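Side-chain contact in fibrillarin-like rRNA/tRNA 2'-O-methyltransferase (Methanocaldococcus jannaschii, PDB 1FBN), which probably methylates the ribose 2'-hydroxyls of rRNA and tRNA with S-adenosyl-L-methionine as methyl donor, at sites chosen by a guide RNA within box C/D sRNP particles: residues 37-42 / 48-53. Numbering follows the deposited sequence.
Sequences YDEKII and EYRIWN
Arg50 reaches across to the loop before strand 41-44 and meets Glu39 there in a salt bridge. From CB the arginine chain runs to CG, which lies 4.4 Å from Ile41 CG1, its partner in a non-hydrogen-bonded antiparallel pair. Next, Arg50 CD passes 3.4 Å from Glu39 OE2. NE lies near Arg121 NH2, a like charge that the carboxylates of Glu39 and Asp94 may offset. The bend at chi3 (-64°) then turns the guanidinium so that Arg50 NH1 faces the same oxygen, 3.0 Å from Glu39 OE2. OE2 lies in the guanidinium plane at its edge, while NH1 stands well above the carboxylate plane. OE2 also takes the backbone N-H of Val36, while the buried OE1 finds no hydrogen-bonding partner. At the far tip, Arg50 NH2 makes a salt bridge to Asp94 and a hydrogen bond to Ser90, so both terminal nitrogens are gripped. With Glu39 replaced by an alanine, Arg50 NH1 is likely to lose its carboxylate mate and the Val36 N-H its acceptor.

Beside this pair the backbones zip together: Ile51 N gives a straight bond to Lys40 O (2.9 Å), and Ile42 and Tyr49 exchange two more. Where the chains diverge, a water accepts from Lys40 N and donates to Ile51 O. Farther along, Tyr37 OH takes the Asn53 N-H at 3.3 Å, though the hydroxyl's position is less certain.

All this belongs to the 41-44/47-51 hairpin at one margin of the five-stranded antiparallel sheet, with strand 25-28 flanking 47-51 on its other side. Arg50 and Tyr37 lean on helix 87-95, Tyr37 against Thr87, a predicted S-adenosyl-L-methionine-binding residue, and Trp52 stacks on His91 and packs against helix 58-64, joining this sheet to the methyltransferase domain.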
loop_
_atom_site.group_PDB
_atom_site.type_symbol
_atom_site.label_atom_id
_atom_site.label_comp_id
_atom_site.label_asym_id
_atom_site.label_seq_id
_atom_site.Cartn_x
_atom_site.Cartn_y
_atom_site.Cartn_z
ATOM N N TYR A 37 2.300 -7.417 -14.005
ATOM C CA TYR A 37 1.724 -6.395 -14.879
ATOM C C TYR A 37 2.697 -5.865 -15.936
ATOM O O TYR A 37 2.708 -4.671 -16.250
ATOM C CB TYR A 37 1.168 -5.239 -14.032
ATOM C CG TYR A 37 2.195 -4.513 -13.177
ATOM C CD1 TYR A 37 2.691 -5.082 -12.000
ATOM C CD2 TYR A 37 2.649 -3.241 -13.536
ATOM C CE1 TYR A 37 3.614 -4.396 -11.200
ATOM C CE2 TYR A 37 3.567 -2.547 -12.747
ATOM C CZ TYR A 37 4.045 -3.126 -11.582
ATOM O OH TYR A 37 4.946 -2.426 -10.812
ATOM N N ASP A 38 3.496 -6.771 -16.491
ATOM C CA ASP A 38 4.488 -6.447 -17.516
ATOM C C ASP A 38 5.513 -5.407 -17.042
ATOM O O ASP A 38 5.937 -4.529 -17.797
ATOM C CB ASP A 38 3.796 -6.004 -18.817
ATOM C CG ASP A 38 4.669 -6.216 -20.052
ATOM O OD1 ASP A 38 5.047 -7.378 -20.328
ATOM O OD2 ASP A 38 4.970 -5.219 -20.746
ATOM N N GLU A 39 5.905 -5.519 -15.778
ATOM C CA GLU A 39 6.895 -4.621 -15.189
ATOM C C GLU A 39 8.281 -5.046 -15.657
ATOM O O GLU A 39 8.469 -6.188 -16.076
ATOM C CB GLU A 39 6.838 -4.688 -13.658
ATOM C CG GLU A 39 5.834 -5.698 -13.088
ATOM C CD GLU A 39 6.356 -7.117 -13.003
ATOM O OE1 GLU A 39 7.475 -7.381 -13.479
ATOM O OE2 GLU A 39 5.648 -7.974 -12.437
ATOM N N LYS A 40 9.243 -4.132 -15.610
ATOM C CA LYS A 40 10.606 -4.466 -16.014
ATOM C C LYS A 40 11.289 -5.259 -14.897
ATOM O O LYS A 40 10.992 -5.059 -13.720
ATOM C CB LYS A 40 11.393 -3.201 -16.379
ATOM C CG LYS A 40 10.896 -2.529 -17.661
ATOM C CD LYS A 40 11.030 -3.477 -18.859
ATOM C CE LYS A 40 10.194 -3.031 -20.051
ATOM N NZ LYS A 40 10.566 -1.677 -20.536
ATOM N N ILE A 41 12.161 -6.192 -15.276
ATOM C CA ILE A 41 12.861 -7.038 -14.310
ATOM C C ILE A 41 14.383 -7.017 -14.460
ATOM O O ILE A 41 14.909 -6.944 -15.571
ATOM C CB ILE A 41 12.360 -8.520 -14.401
ATOM C CG1 ILE A 41 10.918 -8.624 -13.888
ATOM C CG2 ILE A 41 13.265 -9.460 -13.607
ATOM C CD1 ILE A 41 10.348 -10.039 -13.892
ATOM N N ILE A 42 15.079 -7.020 -13.324
ATOM C CA ILE A 42 16.539 -7.061 -13.288
ATOM C C ILE A 42 16.885 -8.404 -12.644
ATOM O O ILE A 42 16.785 -8.564 -11.425
ATOM C CB ILE A 42 17.139 -5.923 -12.426
ATOM C CG1 ILE A 42 16.784 -4.559 -13.020
ATOM C CG2 ILE A 42 18.653 -6.081 -12.331
ATOM C CD1 ILE A 42 17.299 -3.381 -12.209
ATOM N N GLU A 48 15.182 -12.007 -8.722
ATOM C CA GLU A 48 14.540 -11.163 -9.720
ATOM C C GLU A 48 13.969 -9.915 -9.060
ATOM O O GLU A 48 13.102 -10.005 -8.195
ATOM C CB GLU A 48 13.436 -11.928 -10.454
ATOM C CG GLU A 48 13.960 -12.960 -11.449
ATOM C CD GLU A 48 12.867 -13.643 -12.266
ATOM O OE1 GLU A 48 11.707 -13.177 -12.252
ATOM O OE2 GLU A 48 13.177 -14.653 -12.937
ATOM N N TYR A 49 14.502 -8.756 -9.427
ATOM C CA TYR A 49 14.026 -7.496 -8.875
ATOM C C TYR A 49 12.986 -6.901 -9.814
ATOM O O TYR A 49 13.270 -6.633 -10.979
ATOM C CB TYR A 49 15.187 -6.521 -8.667
ATOM C CG TYR A 49 16.184 -6.989 -7.633
ATOM C CD1 TYR A 49 17.273 -7.784 -7.993
ATOM C CD2 TYR A 49 16.039 -6.640 -6.292
ATOM C CE1 TYR A 49 18.194 -8.220 -7.043
ATOM C CE2 TYR A 49 16.954 -7.070 -5.332
ATOM C CZ TYR A 49 18.030 -7.860 -5.715
ATOM O OH TYR A 49 18.943 -8.279 -4.774
ATOM N N ARG A 50 11.766 -6.745 -9.308
ATOM C CA ARG A 50 10.669 -6.201 -10.099
ATOM C C ARG A 50 10.586 -4.691 -9.964
ATOM O O ARG A 50 10.354 -4.174 -8.870
ATOM C CB ARG A 50 9.334 -6.813 -9.668
ATOM C CG ARG A 50 9.238 -8.313 -9.829
ATOM C CD ARG A 50 7.783 -8.742 -9.859
ATOM N NE ARG A 50 7.122 -8.462 -8.597
ATOM C CZ ARG A 50 5.934 -7.877 -8.466
ATOM N NH1 ARG A 50 5.234 -7.490 -9.526
ATOM N NH2 ARG A 50 5.445 -7.682 -7.254
ATOM N N ILE A 51 10.774 -3.986 -11.077
ATOM C CA ILE A 51 10.702 -2.529 -11.083
ATOM C C ILE A 51 9.285 -2.120 -10.689
ATOM O O ILE A 51 8.312 -2.482 -11.347
ATOM C CB ILE A 51 11.076 -1.951 -12.471
ATOM C CG1 ILE A 51 12.534 -2.291 -12.806
ATOM C CG2 ILE A 51 10.844 -0.448 -12.514
ATOM C CD1 ILE A 51 13.556 -1.817 -11.784
ATOM N N TRP A 52 9.198 -1.397 -9.576
ATOM C CA TRP A 52 7.939 -0.927 -8.995
ATOM C C TRP A 52 7.523 0.420 -9.599
ATOM O O TRP A 52 7.947 1.477 -9.135
ATOM C CB TRP A 52 8.148 -0.809 -7.483
ATOM C CG TRP A 52 6.918 -0.795 -6.630
ATOM C CD1 TRP A 52 5.613 -0.760 -7.042
ATOM C CD2 TRP A 52 6.889 -0.793 -5.199
ATOM N NE1 TRP A 52 4.774 -0.731 -5.948
ATOM C CE2 TRP A 52 5.532 -0.750 -4.806
ATOM C CE3 TRP A 52 7.883 -0.820 -4.208
ATOM C CZ2 TRP A 52 5.142 -0.734 -3.461
ATOM C CZ3 TRP A 52 7.494 -0.805 -2.869
ATOM C CH2 TRP A 52 6.133 -0.762 -2.510
ATOM N N ASN A 53 6.664 0.365 -10.611
ATOM C CA ASN A 53 6.195 1.553 -11.328
ATOM C C ASN A 53 5.284 2.498 -10.523
ATOM O O ASN A 53 4.157 2.140 -10.176
ATOM C CB ASN A 53 5.490 1.108 -12.619
ATOM C CG ASN A 53 5.276 2.246 -13.614
ATOM O OD1 ASN A 53 5.353 3.427 -13.272
ATOM N ND2 ASN A 53 5.003 1.884 -14.861
HETATM O O HOH W 1 8.004 -1.583 -14.210
#